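Local structure of tyrosine specific protein phosphatase, putative (Trypanosoma brucei, 3M4U) at residues Phe7-Leu12 and Val282-Val287; Val192-Trp197 and Ala206-Glu211; Ser214-Cys219 and Gly241-Leu246. The protein acts as a protein tyrosine phosphatase, a life-cycle switch of the parasite that dephosphorylates the nucleolar protein NOPP44/46. One frame throughout, in Å; residues are numbered along the deposited sequence.

Contact 1. Residues Phe7-Leu12 and Val282-Val287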
ATOM      1  N   PHE A   7     -10.603 -21.525 -13.392  1.00 64.08           N
ATOM      2  CA  PHE A   7     -10.721 -20.073 -13.421  1.00 57.36           C
ATOM      3  C   PHE A   7     -11.496 -19.628 -14.663  1.00 47.45           C
ATOM      4  O   PHE A   7     -10.913 -19.280 -15.685  1.00 47.53           O
ATOM      5  CB  PHE A   7      -9.342 -19.404 -13.314  1.00 53.51           C
ATOM      6  CG  PHE A   7      -9.400 -17.989 -12.806  1.00 52.55           C
ATOM      7  CD1 PHE A   7      -9.869 -17.717 -11.538  1.00 51.83           C
ATOM      8  CD2 PHE A   7      -8.997 -16.932 -13.603  1.00 53.63           C
ATOM      9  CE1 PHE A   7      -9.940 -16.426 -11.076  1.00 48.98           C
ATOM     10  CE2 PHE A   7      -9.057 -15.636 -13.135  1.00 51.63           C
ATOM     11  CZ  PHE A   7      -9.531 -15.386 -11.876  1.00 51.67           C
ATOM     12  N   PRO A   8     -12.830 -19.658 -14.562  1.00 46.76           N
ATOM     13  CA  PRO A   8     -13.788 -19.370 -15.636  1.00 49.83           C
ATOM     14  C   PRO A   8     -13.551 -18.033 -16.327  1.00 47.09           C
ATOM     15  O   PRO A   8     -13.949 -17.871 -17.483  1.00 41.75           O
ATOM     16  CB  PRO A   8     -15.135 -19.369 -14.902  1.00 48.73           C
ATOM     17  CG  PRO A   8     -14.926 -20.340 -13.775  1.00 46.83           C
ATOM     18  CD  PRO A   8     -13.511 -20.077 -13.324  1.00 51.10           C
ATOM     19  N   MET A   9     -12.913 -17.092 -15.633  1.00 49.29           N
ATOM     20  CA  MET A   9     -12.602 -15.800 -16.237  1.00 49.71           C
ATOM     21  C   MET A   9     -11.652 -15.957 -17.429  1.00 47.72           C
ATOM     22  O   MET A   9     -11.662 -15.146 -18.347  1.00 50.15           O
ATOM     23  CB  MET A   9     -11.995 -14.838 -15.207  1.00 46.76           C
ATOM     24  CG  MET A   9     -11.404 -13.565 -15.807  1.00 45.18           C
ATOM     25  SD  MET A   9     -12.658 -12.325 -16.232  1.00 49.19           S
ATOM     26  CE  MET A   9     -13.024 -11.690 -14.599  1.00 49.80           C
ATOM     27  N   ALA A  10     -10.827 -16.993 -17.413  1.00 44.21           N
ATOM     28  CA  ALA A  10      -9.845 -17.160 -18.469  1.00 49.58           C
ATOM     29  C   ALA A  10     -10.521 -17.629 -19.763  1.00 54.75           C
ATOM     30  O   ALA A  10     -10.017 -17.379 -20.866  1.00 55.79           O
ATOM     31  CB  ALA A  10      -8.754 -18.131 -18.034  1.00 49.14           C
ATOM     32  N   GLN A  11     -11.670 -18.294 -19.629  1.00 48.49           N
ATOM     33  CA  GLN A  11     -12.407 -18.783 -20.801  1.00 53.83           C
ATOM     34  C   GLN A  11     -13.311 -17.715 -21.425  1.00 53.57           C
ATOM     35  O   GLN A  11     -13.757 -17.864 -22.565  1.00 52.63           O
ATOM     36  CB  GLN A  11     -13.261 -20.012 -20.460  1.00 52.53           C
ATOM     37  CG  GLN A  11     -12.843 -20.779 -19.229  1.00 51.38           C
ATOM     38  CD  GLN A  11     -11.450 -21.316 -19.347  1.00 58.17           C
ATOM     39  OE1 GLN A  11     -10.879 -21.350 -20.438  1.00 63.52           O
ATOM     40  NE2 GLN A  11     -10.881 -21.738 -18.222  1.00 51.41           N
ATOM     41  N   LEU A  12     -13.604 -16.658 -20.671  1.00 49.91           N
ATOM     42  CA  LEU A  12     -14.430 -15.564 -21.181  1.00 51.79           C
ATOM     43  C   LEU A  12     -13.718 -14.850 -22.335  1.00 56.40           C
ATOM     44  O   LEU A  12     -12.479 -14.794 -22.380  1.00 53.35           O
ATOM     45  CB  LEU A  12     -14.765 -14.554 -20.066  1.00 48.53           C
ATOM     46  CG  LEU A  12     -16.090 -14.580 -19.284  1.00 48.23           C
ATOM     47  CD1 LEU A  12     -17.022 -15.743 -19.644  1.00 48.39           C
ATOM     48  CD2 LEU A  12     -15.820 -14.562 -17.792  1.00 49.49           C
ATOM     49  N   VAL A 282      -5.755  -4.924 -13.107  1.00 36.23           N
ATOM     50  CA  VAL A 282      -4.382  -5.343 -12.840  1.00 35.67           C
ATOM     51  C   VAL A 282      -4.336  -6.626 -12.000  1.00 36.05           C
ATOM     52  O   VAL A 282      -3.593  -7.564 -12.312  1.00 34.92           O
ATOM     53  CB  VAL A 282      -3.586  -4.198 -12.160  1.00 36.24           C
ATOM     54  CG1 VAL A 282      -2.330  -4.713 -11.456  1.00 31.07           C
ATOM     55  CG2 VAL A 282      -3.241  -3.139 -13.180  1.00 35.19           C
ATOM     56  N   ILE A 283      -5.152  -6.679 -10.951  1.00 36.34           N
ATOM     57  CA  ILE A 283      -5.196  -7.862 -10.086  1.00 38.98           C
ATOM     58  C   ILE A 283      -5.603  -9.119 -10.863  1.00 39.97           C
ATOM     59  O   ILE A 283      -4.985 -10.179 -10.706  1.00 39.04           O
ATOM     60  CB  ILE A 283      -6.129  -7.652  -8.864  1.00 35.56           C
ATOM     61  CG1 ILE A 283      -5.778  -6.342  -8.160  1.00 36.97           C
ATOM     62  CG2 ILE A 283      -5.998  -8.797  -7.870  1.00 31.93           C
ATOM     63  CD1 ILE A 283      -6.724  -6.001  -7.049  1.00 35.89           C
ATOM     64  N   TYR A 284      -6.632  -8.999 -11.702  1.00 35.83           N
ATOM     65  CA  TYR A 284      -7.062 -10.124 -12.534  1.00 39.32           C
ATOM     66  C   TYR A 284      -5.966 -10.524 -13.488  1.00 39.02           C
ATOM     67  O   TYR A 284      -5.734 -11.703 -13.722  1.00 38.50           O
ATOM     68  CB  TYR A 284      -8.313  -9.777 -13.345  1.00 39.47           C
ATOM     69  CG  TYR A 284      -9.608 -10.213 -12.715  1.00 37.31           C
ATOM     70  CD1 TYR A 284      -9.907 -11.563 -12.559  1.00 40.88           C
ATOM     71  CD2 TYR A 284     -10.536  -9.275 -12.266  1.00 36.30           C
ATOM     72  CE1 TYR A 284     -11.106 -11.974 -11.963  1.00 40.79           C
ATOM     73  CE2 TYR A 284     -11.735  -9.671 -11.685  1.00 40.14           C
ATOM     74  CZ  TYR A 284     -12.018 -11.024 -11.546  1.00 40.23           C
ATOM     75  OH  TYR A 284     -13.206 -11.424 -10.969  1.00 41.10           O
ATOM     76  N   MET A 285      -5.285  -9.524 -14.033  1.00 39.79           N
ATOM     77  CA  MET A 285      -4.274  -9.767 -15.035  1.00 37.56           C
ATOM     78  C   MET A 285      -3.043 -10.403 -14.421  1.00 41.62           C
ATOM     79  O   MET A 285      -2.264 -11.043 -15.114  1.00 43.49           O
ATOM     80  CB  MET A 285      -3.888  -8.470 -15.721  1.00 40.66           C
ATOM     81  CG  MET A 285      -4.944  -7.885 -16.631  1.00 42.30           C
ATOM     82  SD  MET A 285      -4.280  -6.357 -17.341  1.00 63.31           S
ATOM     83  CE  MET A 285      -5.704  -5.748 -18.250  1.00 65.08           C
ATOM     84  N   THR A 286      -2.859 -10.205 -13.121  1.00 41.09           N
ATOM     85  CA  THR A 286      -1.732 -10.793 -12.429  1.00 37.40           C
ATOM     86  C   THR A 286      -2.035 -12.265 -12.285  1.00 40.93           C
ATOM     87  O   THR A 286      -1.181 -13.112 -12.530  1.00 43.45           O
ATOM     88  CB  THR A 286      -1.545 -10.174 -11.031  1.00 38.94           C
ATOM     89  OG1 THR A 286      -1.362  -8.762 -11.160  1.00 38.32           O
ATOM     90  CG2 THR A 286      -0.319 -10.779 -10.337  1.00 41.29           C
ATOM     91  N   VAL A 287      -3.271 -12.557 -11.886  1.00 41.57           N
ATOM     92  CA  VAL A 287      -3.786 -13.930 -11.800  1.00 41.72           C
ATOM     93  C   VAL A 287      -3.752 -14.688 -13.132  1.00 46.62           C
ATOM     94  O   VAL A 287      -3.160 -15.771 -13.222  1.00 44.81           O
ATOM     95  CB  VAL A 287      -5.237 -13.931 -11.309  1.00 44.31           C
ATOM     96  CG1 VAL A 287      -5.827 -15.346 -11.374  1.00 39.59           C
ATOM     97  CG2 VAL A 287      -5.309 -13.349  -9.900  1.00 41.71           C
TER
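M9 lays its methyl over one face of the Y284 ring as a CH-pi contact, with its sulfur farther out completing a Met-aromatic pair, and joins the loop before helix 14-31 to helix 277-290 of the phosphatase fold. The packing is tight here: M9 CE lies 3.3 Å from Y284 CE1 and equally near Y284 CZ, displaced from the ring centre toward that rim. Bends at chi2 (79°) and chi3 (77°) curl the thioether so that the methyl, not the more distant sulfur, leads onto the ring. F7 reaches the same tyrosine at its edge, F7 CZ standing 3.8 Å from Y284 CE1, so one ring takes a methyl on a face and a phenyl carbon near its plane. V287 meets F7 in turn, its CG1 over a face of the phenyl ring. All four touching residues are buried, and L288 and L291 add further apolar cover to F7. The polar end of Y284 is satisfied outside this pair by E24 on helix 14-31, which fixes the hydroxyl while the ring carries the packing. The other side of the turn is loose: P8 and Q11 are exposed and do not touch residues 282-287. No hydrogen bond crosses between the segments. The turn is tied internally by A10 N to F7 O at 2.9 Å, and the helix by T286, whose OG1 adds to its own N at V282 O, from above the carbonyl plane.

Contact 2. Residues Val192-Trp197 and Ala206-Glu211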
ATOM      1  N   VAL A 192      11.056   0.492   0.243  1.00 32.72           N
ATOM      2  CA  VAL A 192      11.152   0.305  -1.187  1.00 32.67           C
ATOM      3  C   VAL A 192      10.148   1.238  -1.875  1.00 34.15           C
ATOM      4  O   VAL A 192       8.940   1.143  -1.636  1.00 33.51           O
ATOM      5  CB  VAL A 192      10.895  -1.185  -1.550  1.00 36.03           C
ATOM      6  CG1 VAL A 192      10.871  -1.400  -3.054  1.00 30.82           C
ATOM      7  CG2 VAL A 192      11.955  -2.068  -0.901  1.00 34.29           C
ATOM      8  N   GLN A 193      10.649   2.150  -2.712  1.00 30.90           N
ATOM      9  CA  GLN A 193       9.788   3.098  -3.402  1.00 27.63           C
ATOM     10  C   GLN A 193       9.729   2.816  -4.883  1.00 35.01           C
ATOM     11  O   GLN A 193      10.774   2.706  -5.560  1.00 34.09           O
ATOM     12  CB  GLN A 193      10.251   4.540  -3.177  1.00 29.50           C
ATOM     13  CG  GLN A 193       9.291   5.591  -3.713  1.00 27.64           C
ATOM     14  CD  GLN A 193       9.948   6.951  -3.895  1.00 34.91           C
ATOM     15  OE1 GLN A 193      11.153   7.105  -3.657  1.00 33.17           O
ATOM     16  NE2 GLN A 193       9.160   7.951  -4.321  1.00 30.72           N
ATOM     17  N   TYR A 194       8.502   2.697  -5.390  1.00 30.73           N
ATOM     18  CA  TYR A 194       8.277   2.510  -6.810  1.00 25.08           C
ATOM     19  C   TYR A 194       7.661   3.770  -7.366  1.00 33.27           C
ATOM     20  O   TYR A 194       6.612   4.229  -6.863  1.00 34.04           O
ATOM     21  CB  TYR A 194       7.337   1.334  -7.048  1.00 33.30           C
ATOM     22  CG  TYR A 194       6.940   1.143  -8.501  1.00 33.78           C
ATOM     23  CD1 TYR A 194       7.878   1.269  -9.526  1.00 32.73           C
ATOM     24  CD2 TYR A 194       5.632   0.817  -8.842  1.00 33.02           C
ATOM     25  CE1 TYR A 194       7.514   1.105 -10.854  1.00 34.07           C
ATOM     26  CE2 TYR A 194       5.256   0.631 -10.166  1.00 34.42           C
ATOM     27  CZ  TYR A 194       6.202   0.772 -11.175  1.00 34.84           C
ATOM     28  OH  TYR A 194       5.815   0.588 -12.491  1.00 30.94           O
ATOM     29  N   VAL A 195       8.306   4.330  -8.393  1.00 28.80           N
ATOM     30  CA  VAL A 195       7.903   5.615  -8.951  1.00 29.70           C
ATOM     31  C   VAL A 195       7.312   5.535 -10.373  1.00 32.72           C
ATOM     32  O   VAL A 195       7.068   6.565 -11.021  1.00 28.86           O
ATOM     33  CB  VAL A 195       9.068   6.642  -8.908  1.00 33.77           C
ATOM     34  CG1 VAL A 195       9.590   6.789  -7.488  1.00 35.33           C
ATOM     35  CG2 VAL A 195      10.206   6.225  -9.852  1.00 32.74           C
ATOM     36  N   GLY A 196       7.072   4.322 -10.851  1.00 31.70           N
ATOM     37  CA  GLY A 196       6.485   4.139 -12.167  1.00 28.85           C
ATOM     38  C   GLY A 196       5.009   3.815 -12.064  1.00 32.16           C
ATOM     39  O   GLY A 196       4.450   3.141 -12.931  1.00 27.59           O
ATOM     40  N   TRP A 197       4.370   4.309 -10.999  1.00 29.41           N
ATOM     41  CA  TRP A 197       2.954   4.036 -10.764  1.00 30.04           C
ATOM     42  C   TRP A 197       2.181   5.311 -10.414  1.00 29.19           C
ATOM     43  O   TRP A 197       2.167   5.732  -9.262  1.00 36.52           O
ATOM     44  CB  TRP A 197       2.808   2.992  -9.649  1.00 31.11           C
ATOM     45  CG  TRP A 197       1.482   2.268  -9.634  1.00 27.22           C
ATOM     46  CD1 TRP A 197       0.352   2.606 -10.316  1.00 27.18           C
ATOM     47  CD2 TRP A 197       1.162   1.085  -8.885  1.00 27.55           C
ATOM     48  NE1 TRP A 197      -0.656   1.712 -10.034  1.00 29.06           N
ATOM     49  CE2 TRP A 197      -0.181   0.763  -9.165  1.00 27.12           C
ATOM     50  CE3 TRP A 197       1.887   0.262  -8.014  1.00 28.97           C
ATOM     51  CZ2 TRP A 197      -0.823  -0.341  -8.596  1.00 31.35           C
ATOM     52  CZ3 TRP A 197       1.256  -0.834  -7.456  1.00 30.28           C
ATOM     53  CH2 TRP A 197      -0.090  -1.127  -7.746  1.00 32.17           C
ATOM     54  N   ALA A 206       5.106  -4.515 -16.104  1.00 33.79           N
ATOM     55  CA  ALA A 206       4.780  -5.740 -15.388  1.00 37.26           C
ATOM     56  C   ALA A 206       5.928  -6.214 -14.495  1.00 39.93           C
ATOM     57  O   ALA A 206       5.693  -6.779 -13.405  1.00 37.19           O
ATOM     58  CB  ALA A 206       4.389  -6.834 -16.359  1.00 36.19           C
ATOM     59  N   ALA A 207       7.156  -5.990 -14.970  1.00 31.33           N
ATOM     60  CA  ALA A 207       8.351  -6.486 -14.300  1.00 34.91           C
ATOM     61  C   ALA A 207       8.575  -5.765 -12.971  1.00 34.52           C
ATOM     62  O   ALA A 207       8.973  -6.388 -11.982  1.00 33.83           O
ATOM     63  CB  ALA A 207       9.594  -6.360 -15.220  1.00 29.85           C
ATOM     64  N   SER A 208       8.325  -4.455 -12.958  1.00 33.06           N
ATOM     65  CA  SER A 208       8.345  -3.689 -11.710  1.00 34.28           C
ATOM     66  C   SER A 208       7.315  -4.260 -10.725  1.00 32.15           C
ATOM     67  O   SER A 208       7.633  -4.560  -9.568  1.00 32.35           O
ATOM     68  CB  SER A 208       8.058  -2.212 -11.974  1.00 34.12           C
ATOM     69  OG  SER A 208       9.067  -1.629 -12.782  1.00 38.80           O
ATOM     70  N   PHE A 209       6.087  -4.434 -11.202  1.00 33.57           N
ATOM     71  CA  PHE A 209       5.011  -4.931 -10.357  1.00 32.66           C
ATOM     72  C   PHE A 209       5.395  -6.270  -9.750  1.00 35.75           C
ATOM     73  O   PHE A 209       5.184  -6.511  -8.557  1.00 35.83           O
ATOM     74  CB  PHE A 209       3.716  -5.057 -11.156  1.00 35.41           C
ATOM     75  CG  PHE A 209       2.488  -5.178 -10.298  1.00 39.35           C
ATOM     76  CD1 PHE A 209       2.232  -4.245  -9.292  1.00 34.49           C
ATOM     77  CD2 PHE A 209       1.580  -6.217 -10.498  1.00 37.32           C
ATOM     78  CE1 PHE A 209       1.091  -4.351  -8.490  1.00 33.45           C
ATOM     79  CE2 PHE A 209       0.437  -6.328  -9.698  1.00 36.08           C
ATOM     80  CZ  PHE A 209       0.197  -5.387  -8.690  1.00 32.99           C
ATOM     81  N   ASP A 210       5.971  -7.130 -10.584  1.00 36.04           N
ATOM     82  CA  ASP A 210       6.399  -8.457 -10.165  1.00 36.81           C
ATOM     83  C   ASP A 210       7.549  -8.404  -9.172  1.00 34.49           C
ATOM     84  O   ASP A 210       7.597  -9.190  -8.236  1.00 35.61           O
ATOM     85  CB  ASP A 210       6.816  -9.291 -11.375  1.00 36.87           C
ATOM     86  CG  ASP A 210       5.636  -9.748 -12.201  1.00 45.62           C
ATOM     87  OD1 ASP A 210       4.477  -9.562 -11.749  1.00 46.50           O
ATOM     88  OD2 ASP A 210       5.872 -10.301 -13.304  1.00 45.99           O
ATOM     89  N   GLU A 211       8.490  -7.498  -9.382  1.00 32.79           N
ATOM     90  CA  GLU A 211       9.560  -7.350  -8.418  1.00 33.85           C
ATOM     91  C   GLU A 211       8.968  -6.984  -7.052  1.00 35.59           C
ATOM     92  O   GLU A 211       9.346  -7.561  -6.024  1.00 34.92           O
ATOM     93  CB  GLU A 211      10.592  -6.316  -8.886  1.00 35.83           C
ATOM     94  CG  GLU A 211      11.719  -6.055  -7.876  1.00 38.62           C
ATOM     95  CD  GLU A 211      12.607  -7.267  -7.624  1.00 46.32           C
ATOM     96  OE1 GLU A 211      12.346  -8.351  -8.202  1.00 49.56           O
ATOM     97  OE2 GLU A 211      13.572  -7.135  -6.843  1.00 45.72           O
TER
HETATM   98  O   HOH W   1       7.651   0.975 -14.218  1.00 34.93           O
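Y194 and S208 bring their CA atoms to 7.9 Å, where the end of strand 187-194 passes the first turn of helix 206-217; the chain beyond Y194 leaves the strand and turns through G196 to W197. No direct hydrogen bond joins the two segments. S208 CB meets the tyrosine obliquely, 3.5 Å from Y194 CE1, while S208 OG, placed beside the backbone N by chi1 of -63°, bonds to L170 O and S205 OG. Water bridges the polar ends: it lies in the plane of the Y194 ring, 2.6 Å from Y194 OH, and donates a longer bond of 3.3 Å to S208 OG. Y194 OH also meets the backbone N of E204, so the phenol ties the strand end to the loop just before the helix. G196 N sits over one face of the tyrosine, and W197 CE3 lies at its edge. The second half of the contact is aromatic. F209 turns its edge toward the face of the W197 six-membered ring in an offset T-shaped pair, planes at 88° and centroids 5.4 Å apart, with F209 CE1 3.5 Å from W197 CH2. G201 O holds the indole by NE1, and R235, the arginine of the HCX5R signature, bonds to the backbone O of W197. W197 opens the Trp-Pro-Asp sequence, and the arrangement is that of the base of the WPD loop in classical tyrosine phosphatases.

Contact 3. Residues Ser214-Cys219 and Gly241-Leu246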
ATOM      1  N   SER A 214       7.468  -9.827  -5.409  1.00 33.98           N
ATOM      2  CA  SER A 214       8.539 -10.741  -5.021  1.00 38.08           C
ATOM      3  C   SER A 214       9.218 -10.264  -3.733  1.00 39.07           C
ATOM      4  O   SER A 214       9.524 -11.054  -2.831  1.00 37.56           O
ATOM      5  CB  SER A 214       9.556 -10.895  -6.170  1.00 39.71           C
ATOM      6  OG  SER A 214      10.808 -11.376  -5.690  1.00 46.15           O
ATOM      7  N   VAL A 215       9.453  -8.961  -3.655  1.00 36.02           N
ATOM      8  CA  VAL A 215      10.018  -8.371  -2.457  1.00 32.33           C
ATOM      9  C   VAL A 215       9.116  -8.577  -1.243  1.00 37.84           C
ATOM     10  O   VAL A 215       9.599  -8.787  -0.131  1.00 39.02           O
ATOM     11  CB  VAL A 215      10.248  -6.879  -2.646  1.00 36.17           C
ATOM     12  CG1 VAL A 215      10.390  -6.187  -1.283  1.00 30.04           C
ATOM     13  CG2 VAL A 215      11.457  -6.650  -3.533  1.00 31.59           C
ATOM     14  N   ILE A 216       7.805  -8.526  -1.438  1.00 35.39           N
ATOM     15  CA  ILE A 216       6.911  -8.789  -0.308  1.00 43.28           C
ATOM     16  C   ILE A 216       6.946 -10.263   0.120  1.00 42.91           C
ATOM     17  O   ILE A 216       7.074 -10.571   1.301  1.00 40.51           O
ATOM     18  CB  ILE A 216       5.459  -8.344  -0.591  1.00 40.37           C
ATOM     19  CG1 ILE A 216       5.394  -6.824  -0.727  1.00 38.18           C
ATOM     20  CG2 ILE A 216       4.534  -8.806   0.524  1.00 38.47           C
ATOM     21  CD1 ILE A 216       4.045  -6.319  -1.160  1.00 37.71           C
ATOM     22  N   LYS A 217       6.839 -11.161  -0.855  1.00 42.60           N
ATOM     23  CA  LYS A 217       6.788 -12.593  -0.588  1.00 47.14           C
ATOM     24  C   LYS A 217       8.061 -13.111   0.074  1.00 50.11           C
ATOM     25  O   LYS A 217       8.005 -13.967   0.963  1.00 49.65           O
ATOM     26  CB  LYS A 217       6.508 -13.361  -1.885  1.00 49.11           C
ATOM     27  CG  LYS A 217       6.570 -14.865  -1.742  1.00 53.82           C
ATOM     28  CD  LYS A 217       5.915 -15.571  -2.932  1.00 63.11           C
ATOM     29  CE  LYS A 217       6.339 -17.040  -3.004  1.00 65.11           C
ATOM     30  NZ  LYS A 217       6.316 -17.699  -1.659  1.00 60.98           N
ATOM     31  N   ASN A 218       9.201 -12.570  -0.346  1.00 47.19           N
ATOM     32  CA  ASN A 218      10.498 -13.022   0.151  1.00 44.48           C
ATOM     33  C   ASN A 218      10.989 -12.312   1.424  1.00 52.08           C
ATOM     34  O   ASN A 218      12.139 -12.486   1.851  1.00 49.71           O
ATOM     35  CB  ASN A 218      11.540 -12.919  -0.962  1.00 43.63           C
ATOM     36  CG  ASN A 218      11.238 -13.859  -2.127  1.00 52.82           C
ATOM     37  OD1 ASN A 218      10.552 -14.871  -1.961  1.00 54.93           O
ATOM     38  ND2 ASN A 218      11.739 -13.521  -3.314  1.00 52.24           N
ATOM     39  N   CYS A 219      10.110 -11.521   2.033  1.00 52.18           N
ATOM     40  CA  CYS A 219      10.442 -10.810   3.268  1.00 52.44           C
ATOM     41  C   CYS A 219      10.236 -11.683   4.504  1.00 53.90           C
ATOM     42  O   CYS A 219       9.123 -12.137   4.772  1.00 54.33           O
ATOM     43  CB  CYS A 219       9.585  -9.546   3.399  1.00 46.00           C
ATOM     44  SG  CYS A 219       9.880  -8.608   4.928  1.00 52.57           S
ATOM     45  N   GLY A 241      -3.899  -6.692  -2.866  1.00 29.10           N
ATOM     46  CA  GLY A 241      -4.759  -7.605  -3.611  1.00 31.83           C
ATOM     47  C   GLY A 241      -4.020  -8.588  -4.530  1.00 33.91           C
ATOM     48  O   GLY A 241      -4.278  -9.787  -4.482  1.00 34.94           O
ATOM     49  N   ALA A 242      -3.115  -8.092  -5.372  1.00 27.97           N
ATOM     50  CA  ALA A 242      -2.347  -8.965  -6.252  1.00 29.12           C
ATOM     51  C   ALA A 242      -1.526  -9.997  -5.466  1.00 30.98           C
ATOM     52  O   ALA A 242      -1.506 -11.174  -5.818  1.00 37.04           O
ATOM     53  CB  ALA A 242      -1.443  -8.141  -7.178  1.00 26.55           C
ATOM     54  N   TYR A 243      -0.853  -9.565  -4.403  1.00 28.86           N
ATOM     55  CA  TYR A 243      -0.110 -10.499  -3.557  1.00 30.43           C
ATOM     56  C   TYR A 243      -1.002 -11.624  -3.055  1.00 33.24           C
ATOM     57  O   TYR A 243      -0.632 -12.789  -3.119  1.00 37.82           O
ATOM     58  CB  TYR A 243       0.514  -9.768  -2.366  1.00 32.87           C
ATOM     59  CG  TYR A 243       1.026 -10.678  -1.260  1.00 39.22           C
ATOM     60  CD1 TYR A 243       2.322 -11.197  -1.294  1.00 39.14           C
ATOM     61  CD2 TYR A 243       0.217 -11.011  -0.179  1.00 35.83           C
ATOM     62  CE1 TYR A 243       2.795 -12.025  -0.281  1.00 42.00           C
ATOM     63  CE2 TYR A 243       0.677 -11.835   0.829  1.00 38.21           C
ATOM     64  CZ  TYR A 243       1.965 -12.340   0.778  1.00 43.51           C
ATOM     65  OH  TYR A 243       2.421 -13.163   1.790  1.00 46.80           O
ATOM     66  N   ALA A 244      -2.177 -11.262  -2.545  1.00 32.80           N
ATOM     67  CA  ALA A 244      -3.129 -12.227  -2.013  1.00 36.16           C
ATOM     68  C   ALA A 244      -3.590 -13.259  -3.044  1.00 37.92           C
ATOM     69  O   ALA A 244      -3.602 -14.469  -2.780  1.00 38.04           O
ATOM     70  CB  ALA A 244      -4.345 -11.511  -1.396  1.00 36.73           C
ATOM     71  N   ALA A 245      -3.969 -12.784  -4.219  1.00 35.78           N
ATOM     72  CA  ALA A 245      -4.454 -13.698  -5.243  1.00 40.89           C
ATOM     73  C   ALA A 245      -3.361 -14.656  -5.714  1.00 38.88           C
ATOM     74  O   ALA A 245      -3.630 -15.825  -5.947  1.00 37.15           O
ATOM     75  CB  ALA A 245      -5.059 -12.939  -6.398  1.00 32.20           C
ATOM     76  N   LEU A 246      -2.130 -14.170  -5.840  1.00 40.78           N
ATOM     77  CA  LEU A 246      -1.019 -15.047  -6.211  1.00 38.62           C
ATOM     78  C   LEU A 246      -0.861 -16.140  -5.172  1.00 45.56           C
ATOM     79  O   LEU A 246      -0.628 -17.306  -5.493  1.00 47.32           O
ATOM     80  CB  LEU A 246       0.292 -14.275  -6.287  1.00 34.96           C
ATOM     81  CG  LEU A 246       0.504 -13.406  -7.517  1.00 43.04           C
ATOM     82  CD1 LEU A 246       1.995 -13.089  -7.665  1.00 47.07           C
ATOM     83  CD2 LEU A 246      -0.013 -14.133  -8.739  1.00 47.60           C
TER
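S214 O accepts N218 N at 2.9 Å, one of the last bonds of helix 206-217, and this final turn presents I216 and K217 to the ring of Y243. I216 O then takes C219 N at 3.3 Å as the chain leaves the helix, N218 being the first residue outside helical geometry. No hydrogen bond crosses to 241-246; the contact itself is apolar and modest in area. I216 CG2 is the touching branch, approaching the tyrosine obliquely, 3.7 Å from both Y243 CD1 and Y243 CE1. It is the branch opposite the backbone N, whereas CG1 and CD1 run off elsewhere. K217 comes to the ring edge through its backbone, its CA near the ring plane and 4.0 Å from Y243 CE1. Both segments belong to the phosphatase alpha/beta core: helix 206-217 leads into strand 225-228, and the signature loop runs into the start of helix 234-250, so Y243 links the two helices that flank that strand in sequence. The Y243 ring, swung opposite its own backbone N by chi1 of 166°, reaches from its helix toward 214-219, where the nearest CA atoms, those of K217 and Y243, are 7.8 Å apart. F92 stacks edge-to-face with the same ring, and L213, L88 and P89 also touch it, so that the ring is buried although K217 beside it is exposed. Past CB the lysine chain is extended along CG and CD and leads away from the tyrosine; its NZ has a long, weak ion pair with E250.

In the fold
The centre of contact 1 lies about 22 Å from the centre of the chain, those of contacts 2 and 3 about 12 Å. Yet the touching residues are buried in all three except K217 of contact 3, which is exposed. Contacts 2 and 3 share helix 206-217, one using its start, the other its end. Helices 277-290 and 234-250 carry the connection onward: F209 of contact 2 packs on V282 and T286 of contact 1 and on A242 of contact 3, and V287 packs on A245. Chemistry follows place: contacts 1 and 3 are apolar between segments, whereas contact 2, at the WPD loop, adds a bridging water.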